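PDB 4R29: cysteine S-methyltransferase NleE from Escherichia coli O157:H7, which probably methylates a zinc-finger cysteine of the host proteins TAB2 and TAB3 using S-adenosylmethionine, thereby blocking NF-kappaB activation in the infected cell. Local coordinates for residues S78-A83 / V149-S154; G105-G110 / F202-G207; C132-P137 / R160-I165. The protein carries 1 engineered substitution. All blocks are in the same frame, centred on the assembly; numbering follows the deposited sequence.

In the fold
The three contacts meet on one antiparallel sheet, in which strand 145-151 runs between 109-114 and 131-137. Along the chain the first segments come in the order 78-83, 105-110 and 132-137, followed by 149-154, 160-165 and 202-207. Contacts 1 and 3 therefore interleave, as do contacts 1 and 2, whereas both halves of contact 3 fall between those of contact 2. The centres of contacts 1 and 2 are about 12 Å apart, those of 2 and 3 about 15 Å, and those of 1 and 3 about 16 Å. Contact 2 binds the methyl donor; contacts 1 and 3 tie the same Rossmann-like sheet to a loop and to helix 155-181.

Contact 1: residues S78-A83 / V149-S154; sequences SVCPEA and VYRNDS
Arg151 turns CG anti to its carbonyl carbon (chi1 -55°) and bends again at chi2 and chi3, while Cys80 likewise sets SG anti to its own carbonyl carbon (chi1 -82°); the sulfur comes to rest alongside the arginine stem, 3.5 Å from Arg151 NE. The end of the guanidinium meets the loop through a fork of hydrogen bonds: Arg151 NH1 and NH2 each donate to Ser78 O at 2.9 Å. NH2 lies in the carbonyl plane on a lone pair, and NH1 is tilted out of it. On the adjacent NE/NH2 edge the same group is gripped side-on, with Arg151 NE reaching Asp153 OD1 at 3.0 Å and NH2 forming a salt bridge to Asp153 OD2 at 2.7 Å, both through syn lone pairs. Two clamps near one plane thus fix the rotation of the guanidinium, while Cys80 N sits over one face. Ser154 CB, 4.0 Å from Cys80 SG, extends the packing. Arg151 NH1 also donates to Val102 O in the last turn of helix 95-103, where its charge would be favourable. The arginine accordingly joins three elements: the loop after helix 59-76, the end of helix 95-103, and strand 145-151, just before Ser154 caps helix 155-181.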
loop_
_atom_site.group_PDB
_atom_site.type_symbol
_atom_site.label_atom_id
_atom_site.label_comp_id
_atom_site.label_asym_id
_atom_site.label_seq_id
_atom_site.Cartn_x
_atom_site.Cartn_y
_atom_site.Cartn_z
ATOM N N SER A 78 -9.697 0.145 15.755
ATOM C CA SER A 78 -10.412 -0.868 16.495
ATOM C C SER A 78 -9.605 -2.140 16.578
ATOM O O SER A 78 -8.539 -2.253 15.966
ATOM C CB SER A 78 -11.777 -1.130 15.876
ATOM O OG SER A 78 -12.423 -2.149 16.606
ATOM N N VAL A 79 -10.094 -3.095 17.364
ATOM C CA VAL A 79 -9.445 -4.396 17.448
ATOM C C VAL A 79 -10.054 -5.300 16.407
ATOM O O VAL A 79 -11.103 -4.979 15.854
ATOM C CB VAL A 79 -9.582 -5.025 18.848
ATOM C CG1 VAL A 79 -8.602 -4.345 19.827
ATOM C CG2 VAL A 79 -11.041 -4.951 19.331
ATOM N N CYS A 80 -9.391 -6.419 16.134
ATOM C CA CYS A 80 -9.877 -7.387 15.161
ATOM C C CYS A 80 -11.061 -8.163 15.672
ATOM O O CYS A 80 -11.117 -8.498 16.849
ATOM C CB CYS A 80 -8.784 -8.399 14.837
ATOM S SG CYS A 80 -7.620 -7.823 13.628
ATOM N N PRO A 81 -11.997 -8.493 14.773
ATOM C CA PRO A 81 -13.111 -9.360 15.155
ATOM C C PRO A 81 -12.588 -10.749 15.459
ATOM O O PRO A 81 -11.453 -11.078 15.103
ATOM C CB PRO A 81 -13.966 -9.411 13.888
ATOM C CG PRO A 81 -12.980 -9.212 12.781
ATOM C CD PRO A 81 -11.989 -8.209 13.330
ATOM N N GLU A 82 -13.415 -11.544 16.124
ATOM C CA GLU A 82 -13.108 -12.931 16.365
ATOM C C GLU A 82 -12.846 -13.568 15.004
ATOM O O GLU A 82 -12.043 -14.485 14.884
ATOM C CB GLU A 82 -14.288 -13.598 17.068
ATOM C CG GLU A 82 -13.989 -14.971 17.644
ATOM C CD GLU A 82 -15.171 -15.553 18.408
ATOM O OE1 GLU A 82 -16.248 -15.742 17.793
ATOM O OE2 GLU A 82 -15.024 -15.817 19.624
ATOM N N ALA A 83 -13.527 -13.059 13.980
ATOM C CA ALA A 83 -13.379 -13.547 12.605
ATOM C C ALA A 83 -13.782 -12.467 11.581
ATOM O O ALA A 83 -14.699 -11.678 11.817
ATOM C CB ALA A 83 -14.194 -14.820 12.399
ATOM N N VAL A 149 -0.273 -2.648 4.273
ATOM C CA VAL A 149 -0.631 -2.438 5.674
ATOM C C VAL A 149 -1.417 -3.652 6.213
ATOM O O VAL A 149 -2.350 -4.139 5.563
ATOM C CB VAL A 149 -1.427 -1.102 5.849
ATOM C CG1 VAL A 149 -2.660 -1.085 4.947
ATOM C CG2 VAL A 149 -1.810 -0.846 7.331
ATOM N N TYR A 150 -1.020 -4.153 7.382
ATOM C CA TYR A 150 -1.645 -5.349 7.957
ATOM C C TYR A 150 -1.784 -5.322 9.491
ATOM O O TYR A 150 -1.069 -4.583 10.185
ATOM C CB TYR A 150 -0.918 -6.624 7.504
ATOM C CG TYR A 150 0.540 -6.738 7.942
ATOM C CD1 TYR A 150 1.556 -6.119 7.211
ATOM C CD2 TYR A 150 0.895 -7.481 9.075
ATOM C CE1 TYR A 150 2.889 -6.233 7.582
ATOM C CE2 TYR A 150 2.225 -7.600 9.476
ATOM C CZ TYR A 150 3.220 -6.969 8.724
ATOM O OH TYR A 150 4.539 -7.068 9.110
ATOM N N ARG A 151 -2.727 -6.120 9.999
ATOM C CA ARG A 151 -2.911 -6.308 11.443
ATOM C C ARG A 151 -1.859 -7.277 11.951
ATOM O O ARG A 151 -1.805 -8.431 11.514
ATOM C CB ARG A 151 -4.285 -6.908 11.765
ATOM C CG ARG A 151 -5.496 -6.161 11.215
ATOM C CD ARG A 151 -5.698 -4.815 11.878
ATOM N NE ARG A 151 -5.751 -4.894 13.340
ATOM C CZ ARG A 151 -6.376 -4.011 14.114
ATOM N NH1 ARG A 151 -7.050 -2.993 13.565
ATOM N NH2 ARG A 151 -6.350 -4.158 15.439
ATOM N N ASN A 152 -1.021 -6.813 12.867
ATOM C CA ASN A 152 -0.026 -7.676 13.503
ATOM C C ASN A 152 -0.670 -8.528 14.596
ATOM O O ASN A 152 -0.108 -9.532 15.050
ATOM C CB ASN A 152 1.072 -6.812 14.115
ATOM C CG ASN A 152 2.400 -7.518 14.162
ATOM O OD1 ASN A 152 2.666 -8.429 13.368
ATOM N ND2 ASN A 152 3.250 -7.104 15.090
ATOM N N ASP A 153 -1.859 -8.110 15.017
ATOM C CA ASP A 153 -2.568 -8.762 16.114
ATOM C C ASP A 153 -3.502 -9.842 15.590
ATOM O O ASP A 153 -4.334 -10.361 16.321
ATOM C CB ASP A 153 -3.319 -7.740 16.994
ATOM C CG ASP A 153 -4.134 -6.724 16.180
ATOM O OD1 ASP A 153 -3.977 -6.639 14.945
ATOM O OD2 ASP A 153 -4.933 -5.986 16.785
ATOM N N SER A 154 -3.367 -10.163 14.309
ATOM C CA SER A 154 -4.053 -11.314 13.735
ATOM C C SER A 154 -3.041 -12.063 12.898
ATOM O O SER A 154 -2.301 -11.444 12.143
ATOM C CB SER A 154 -5.215 -10.887 12.846
ATOM O OG SER A 154 -5.536 -11.918 11.920
#

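Contact 2: residues G105-G110 / F202-G207; sequences GKRPMG and FSYMPG. With SAM (S-adenosylmethionine), chain E.
Arg107 reaches out with an extended side chain and lays its guanidinium so that two acceptor groups, the Phe202 carbonyl and the carboxylate of S-adenosylmethionine, lie at its edge, near its plane. Arg107 NH1 donates to Phe202 O at 2.9 Å, in the carbonyl plane and on a lone pair, and also to SAM O at 2.8 Å. Its neighbour Arg107 NH2 takes SAM OXT at 2.6 Å, completing a two-pronged hold on the carboxylate. Tyr204, placed with its ring edge toward the same carboxylate, donates from OH to SAM O at 2.7 Å, and two protein groups therefore grip that oxygen. Met109 O and Gly110 CA lie over one face of the guanidinium. The Phe202 ring offers a face to the ligand chain, with SAM CB 3.8 Å above its plane, and meets Met109 obliquely: Met109 CE comes to 3.4 Å from Phe202 CE1, and SD stands 4.7 Å from the ring centroid, a Met-aromatic contact. A water joins Met109 O to Ser203 OG. Thr101 OG1 and Ser98 O, both in helix 95-103, accept hydrogen bonds from Arg107 NE and NH2. The pocket wall thus runs from strand 109-114 to the turn linking helices 186-201 and 206-219.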
loop_
_atom_site.group_PDB
_atom_site.type_symbol
_atom_site.label_atom_id
_atom_site.label_comp_id
_atom_site.label_asym_id
_atom_site.label_seq_id
_atom_site.Cartn_x
_atom_site.Cartn_y
_atom_site.Cartn_z
ATOM N N GLY A 105 -10.289 -2.720 11.743
ATOM C CA GLY A 105 -10.398 -4.150 11.977
ATOM C C GLY A 105 -11.322 -4.938 11.050
ATOM O O GLY A 105 -11.609 -6.107 11.311
ATOM N N LYS A 106 -11.787 -4.326 9.968
ATOM C CA LYS A 106 -12.671 -5.026 9.029
ATOM C C LYS A 106 -11.959 -6.165 8.303
ATOM O O LYS A 106 -12.583 -7.158 7.933
ATOM C CB LYS A 106 -13.222 -4.079 7.971
ATOM C CG LYS A 106 -14.347 -3.187 8.418
ATOM C CD LYS A 106 -15.015 -2.595 7.190
ATOM C CE LYS A 106 -15.876 -1.442 7.559
ATOM N NZ LYS A 106 -15.097 -0.548 8.476
ATOM N N ARG A 107 -10.661 -6.009 8.076
ATOM C CA ARG A 107 -9.889 -7.029 7.372
ATOM C C ARG A 107 -8.435 -6.978 7.829
ATOM O O ARG A 107 -7.996 -5.984 8.404
ATOM C CB ARG A 107 -9.993 -6.851 5.835
ATOM C CG ARG A 107 -9.482 -5.514 5.317
ATOM C CD ARG A 107 -9.495 -5.435 3.782
ATOM N NE ARG A 107 -8.895 -4.186 3.328
ATOM C CZ ARG A 107 -8.353 -3.981 2.127
ATOM N NH1 ARG A 107 -8.332 -4.954 1.206
ATOM N NH2 ARG A 107 -7.838 -2.793 1.842
ATOM N N PRO A 108 -7.685 -8.057 7.573
ATOM C CA PRO A 108 -6.303 -8.131 8.058
ATOM C C PRO A 108 -5.233 -7.397 7.213
ATOM O O PRO A 108 -4.174 -7.095 7.749
ATOM C CB PRO A 108 -6.036 -9.649 8.101
ATOM C CG PRO A 108 -6.918 -10.206 7.036
ATOM C CD PRO A 108 -8.177 -9.362 7.096
ATOM N N MET A 109 -5.467 -7.162 5.928
ATOM C CA MET A 109 -4.517 -6.358 5.149
ATOM C C MET A 109 -5.078 -5.628 3.935
ATOM O O MET A 109 -6.158 -5.940 3.429
ATOM C CB MET A 109 -3.193 -7.090 4.835
ATOM C CG MET A 109 -3.085 -7.833 3.557
ATOM S SD MET A 109 -2.885 -6.957 1.967
ATOM C CE MET A 109 -3.351 -8.391 0.992
ATOM N N GLY A 110 -4.349 -4.587 3.553
ATOM C CA GLY A 110 -4.685 -3.743 2.422
ATOM C C GLY A 110 -3.384 -3.254 1.813
ATOM O O GLY A 110 -2.321 -3.377 2.421
ATOM N N PHE A 202 -7.349 -9.746 -0.313
ATOM C CA PHE A 202 -7.863 -8.430 0.034
ATOM C C PHE A 202 -9.262 -8.495 0.649
ATOM O O PHE A 202 -9.840 -7.460 0.948
ATOM C CB PHE A 202 -7.881 -7.494 -1.185
ATOM C CG PHE A 202 -6.513 -7.002 -1.611
ATOM C CD1 PHE A 202 -5.657 -6.398 -0.701
ATOM C CD2 PHE A 202 -6.093 -7.142 -2.931
ATOM C CE1 PHE A 202 -4.411 -5.934 -1.100
ATOM C CE2 PHE A 202 -4.848 -6.682 -3.334
ATOM C CZ PHE A 202 -4.007 -6.082 -2.414
ATOM N N SER A 203 -9.799 -9.699 0.832
ATOM C CA SER A 203 -11.110 -9.870 1.478
ATOM C C SER A 203 -12.290 -9.333 0.671
ATOM O O SER A 203 -13.315 -9.028 1.235
ATOM C CB SER A 203 -11.143 -9.193 2.854
ATOM O OG SER A 203 -10.180 -9.745 3.720
ATOM N N TYR A 204 -12.157 -9.203 -0.638
ATOM C CA TYR A 204 -13.281 -8.725 -1.420
ATOM C C TYR A 204 -14.350 -9.803 -1.416
ATOM O O TYR A 204 -14.060 -10.984 -1.210
ATOM C CB TYR A 204 -12.872 -8.429 -2.855
ATOM C CG TYR A 204 -11.854 -7.337 -3.006
ATOM C CD1 TYR A 204 -11.587 -6.454 -1.968
ATOM C CD2 TYR A 204 -11.150 -7.188 -4.198
ATOM C CE1 TYR A 204 -10.643 -5.451 -2.117
ATOM C CE2 TYR A 204 -10.216 -6.188 -4.353
ATOM C CZ TYR A 204 -9.969 -5.324 -3.305
ATOM O OH TYR A 204 -9.044 -4.337 -3.469
ATOM N N MET A 205 -15.588 -9.395 -1.645
ATOM C CA MET A 205 -16.667 -10.362 -1.731
ATOM C C MET A 205 -16.559 -11.249 -2.970
ATOM O O MET A 205 -16.193 -10.790 -4.053
ATOM C CB MET A 205 -18.009 -9.666 -1.631
ATOM C CG MET A 205 -18.282 -9.237 -0.187
ATOM S SD MET A 205 -19.727 -8.210 -0.132
ATOM C CE MET A 205 -19.319 -7.086 -1.476
ATOM N N PRO A 206 -16.829 -12.543 -2.785
ATOM C CA PRO A 206 -16.694 -13.553 -3.844
ATOM C C PRO A 206 -17.384 -13.104 -5.126
ATOM O O PRO A 206 -16.841 -13.329 -6.197
ATOM C CB PRO A 206 -17.383 -14.781 -3.243
ATOM C CG PRO A 206 -17.194 -14.617 -1.775
ATOM C CD PRO A 206 -17.240 -13.128 -1.499
ATOM N N GLY A 207 -18.538 -12.446 -5.002
ATOM C CA GLY A 207 -19.251 -11.887 -6.137
ATOM C C GLY A 207 -18.497 -10.795 -6.875
ATOM O O GLY A 207 -18.497 -10.745 -8.112
HETATM N N SAM E . -6.164 -0.676 -2.392
HETATM C CA SAM E . -6.690 -2.025 -2.601
HETATM C C SAM E . -6.906 -2.756 -1.280
HETATM O O SAM E . -7.685 -3.714 -1.236
HETATM O OXT SAM E . -6.286 -2.416 -0.258
HETATM C CB SAM E . -5.769 -2.880 -3.465
HETATM C CG SAM E . -5.746 -2.497 -4.937
HETATM S SD SAM E . -5.092 -3.804 -6.025
HETATM C CE SAM E . -5.317 -2.899 -7.578
HETATM C "C5'" SAM E . -6.555 -4.862 -6.138
HETATM C "C4'" SAM E . -6.253 -6.101 -6.976
HETATM O "O4'" SAM E . -7.164 -7.139 -6.660
HETATM C "C3'" SAM E . -6.378 -5.830 -8.472
HETATM O "O3'" SAM E . -5.132 -5.474 -9.042
HETATM C "C2'" SAM E . -6.899 -7.140 -9.024
HETATM O "O2'" SAM E . -5.779 -7.878 -9.419
HETATM C "C1'" SAM E . -7.531 -7.852 -7.830
HETATM N N9 SAM E . -9.007 -7.841 -7.839
HETATM C C8 SAM E . -9.817 -8.940 -7.733
HETATM N N7 SAM E . -11.104 -8.546 -7.738
HETATM C C5 SAM E . -11.127 -7.199 -7.839
HETATM C C6 SAM E . -12.176 -6.292 -7.885
HETATM N N6 SAM E . -13.433 -6.720 -7.829
HETATM N N1 SAM E . -11.899 -4.949 -7.993
HETATM C C2 SAM E . -10.586 -4.512 -8.042
HETATM N N3 SAM E . -9.545 -5.418 -7.992
HETATM C C4 SAM E . -9.813 -6.743 -7.891
HETATM O O HOH W 1 -12.354 -9.165 5.799
HETATM O O HOH W 2 -7.454 -8.400 3.709
#

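Contact 3: residues C132-P137 / R160-I165; sequences CCKIFP and RANRFI
Asn162 OD1 is the polar atom that the strand side approaches, met by Lys134 CE at 3.6 Å, while the amine stays beyond hydrogen-bonding distance, with Lys134 NZ 3.7 Å from Asn162 OD1. The lysine chain is extended through CE, which comes closest, and a bend at chi4 (-83°) sets NZ slightly farther from the oxygen. Nearer the backbone, its methylene groups serve as an apolar surface: Lys134 CD lies 3.8 Å from Ile165 CD1, the two side chains crossing at about a right angle, and 4.3 Å from Ala161 CB. Further along the strand Phe136 takes over. Its CZ meets Phe164 CE2 at 4.3 Å, each ring presenting its edge to the other, while Phe136 CE1 touches Ile165 CG1 at 4.3 Å. No hydrogen bond crosses here; between these two segments the contact is van der Waals packing. Phe164 continues inward to touch Met109 and Gln111 of strand 109-114. The axes of strand 132-137 and helix 160-165 run nearly parallel, 16° apart, with a closest approach of 10.3 Å, the spacing of a helix laid on a sheet. Lys134 and Phe136, alternate residues of the strand, face the helix, as expected where a helix packs on a sheet in the Rossmann-like fold of this protein.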
loop_
_atom_site.group_PDB
_atom_site.type_symbol
_atom_site.label_atom_id
_atom_site.label_comp_id
_atom_site.label_asym_id
_atom_site.label_seq_id
_atom_site.Cartn_x
_atom_site.Cartn_y
_atom_site.Cartn_z
ATOM N N CYS A 132 1.251 -2.732 11.042
ATOM C CA CYS A 132 2.520 -2.772 10.318
ATOM C C CYS A 132 2.378 -2.400 8.833
ATOM O O CYS A 132 1.370 -2.711 8.184
ATOM C CB CYS A 132 3.158 -4.156 10.441
ATOM S SG CYS A 132 3.385 -4.739 12.140
ATOM N N CYS A 133 3.402 -1.739 8.304
ATOM C CA CYS A 133 3.460 -1.407 6.880
ATOM C C CYS A 133 4.732 -1.966 6.244
ATOM O O CYS A 133 5.840 -1.598 6.637
ATOM C CB CYS A 133 3.415 0.112 6.673
ATOM S SG CYS A 133 1.843 0.884 7.148
ATOM N N LYS A 134 4.578 -2.861 5.274
ATOM C CA LYS A 134 5.713 -3.263 4.449
ATOM C C LYS A 134 5.781 -2.304 3.262
ATOM O O LYS A 134 4.788 -2.119 2.552
ATOM C CB LYS A 134 5.585 -4.718 3.990
ATOM C CG LYS A 134 5.767 -5.738 5.118
ATOM C CD LYS A 134 5.602 -7.197 4.624
ATOM C CE LYS A 134 5.873 -8.230 5.724
ATOM N NZ LYS A 134 7.330 -8.524 5.900
ATOM N N ILE A 135 6.930 -1.660 3.075
ATOM C CA ILE A 135 7.062 -0.602 2.078
ATOM C C ILE A 135 8.151 -0.950 1.084
ATOM O O ILE A 135 9.194 -1.481 1.467
ATOM C CB ILE A 135 7.428 0.748 2.724
ATOM C CG1 ILE A 135 6.435 1.106 3.830
ATOM C CG2 ILE A 135 7.493 1.849 1.658
ATOM C CD1 ILE A 135 6.886 2.251 4.743
ATOM N N PHE A 136 7.907 -0.651 -0.189
ATOM C CA PHE A 136 8.931 -0.819 -1.221
ATOM C C PHE A 136 8.611 -0.021 -2.473
ATOM O O PHE A 136 7.451 0.301 -2.726
ATOM C CB PHE A 136 9.137 -2.290 -1.575
ATOM C CG PHE A 136 7.874 -3.011 -1.921
ATOM C CD1 PHE A 136 7.075 -3.553 -0.921
ATOM C CD2 PHE A 136 7.486 -3.159 -3.236
ATOM C CE1 PHE A 136 5.909 -4.229 -1.228
ATOM C CE2 PHE A 136 6.302 -3.835 -3.555
ATOM C CZ PHE A 136 5.516 -4.370 -2.543
ATOM N N PRO A 137 9.650 0.299 -3.260
ATOM C CA PRO A 137 9.490 1.075 -4.494
ATOM C C PRO A 137 8.519 0.402 -5.465
ATOM O O PRO A 137 8.514 -0.816 -5.579
ATOM C CB PRO A 137 10.907 1.072 -5.099
ATOM C CG PRO A 137 11.825 0.846 -3.938
ATOM C CD PRO A 137 11.058 -0.081 -3.021
ATOM N N ARG A 160 -1.040 -12.707 4.886
ATOM C CA ARG A 160 -1.609 -12.079 3.699
ATOM C C ARG A 160 -0.670 -11.059 3.104
ATOM O O ARG A 160 -0.568 -10.962 1.889
ATOM C CB ARG A 160 -2.996 -11.476 3.969
ATOM C CG ARG A 160 -4.047 -12.550 4.079
ATOM C CD ARG A 160 -5.447 -12.017 4.113
ATOM N NE ARG A 160 -6.379 -13.132 4.181
ATOM C CZ ARG A 160 -7.675 -13.043 3.919
ATOM N NH1 ARG A 160 -8.212 -11.880 3.558
ATOM N NH2 ARG A 160 -8.434 -14.125 4.015
ATOM N N ALA A 161 0.040 -10.315 3.949
ATOM C CA ALA A 161 0.942 -9.308 3.425
ATOM C C ALA A 161 2.025 -10.011 2.627
ATOM O O ALA A 161 2.382 -9.583 1.534
ATOM C CB ALA A 161 1.544 -8.478 4.530
ATOM N N ASN A 162 2.543 -11.097 3.183
ATOM C CA ASN A 162 3.565 -11.874 2.494
ATOM C C ASN A 162 3.026 -12.471 1.197
ATOM O O ASN A 162 3.671 -12.401 0.153
ATOM C CB ASN A 162 4.112 -12.975 3.410
ATOM C CG ASN A 162 5.122 -12.449 4.413
ATOM O OD1 ASN A 162 5.797 -11.444 4.171
ATOM N ND2 ASN A 162 5.227 -13.124 5.547
ATOM N N ARG A 163 1.834 -13.051 1.270
ATOM C CA ARG A 163 1.196 -13.633 0.107
ATOM C C ARG A 163 0.974 -12.583 -0.994
ATOM O O ARG A 163 1.109 -12.866 -2.180
ATOM C CB ARG A 163 -0.117 -14.288 0.506
ATOM C CG ARG A 163 -0.850 -14.989 -0.634
ATOM C CD ARG A 163 -0.092 -16.237 -1.014
ATOM N NE ARG A 163 -0.785 -17.046 -2.013
ATOM C CZ ARG A 163 -0.155 -17.790 -2.920
ATOM N NH1 ARG A 163 1.176 -17.814 -2.961
ATOM N NH2 ARG A 163 -0.850 -18.503 -3.790
ATOM N N PHE A 164 0.655 -11.363 -0.604
ATOM C CA PHE A 164 0.528 -10.312 -1.592
ATOM C C PHE A 164 1.842 -10.076 -2.327
ATOM O O PHE A 164 1.861 -9.933 -3.543
ATOM C CB PHE A 164 0.054 -9.008 -0.954
ATOM C CG PHE A 164 0.216 -7.817 -1.847
ATOM C CD1 PHE A 164 -0.697 -7.567 -2.856
ATOM C CD2 PHE A 164 1.302 -6.962 -1.699
ATOM C CE1 PHE A 164 -0.552 -6.469 -3.697
ATOM C CE2 PHE A 164 1.457 -5.858 -2.531
ATOM C CZ PHE A 164 0.528 -5.612 -3.536
ATOM N N ILE A 165 2.938 -10.019 -1.582
ATOM C CA ILE A 165 4.241 -9.751 -2.170
ATOM C C ILE A 165 4.647 -10.839 -3.182
ATOM O O ILE A 165 5.212 -10.544 -4.247
ATOM C CB ILE A 165 5.300 -9.560 -1.072
ATOM C CG1 ILE A 165 4.971 -8.308 -0.250
ATOM C CG2 ILE A 165 6.702 -9.452 -1.672
ATOM C CD1 ILE A 165 5.857 -8.144 0.985
#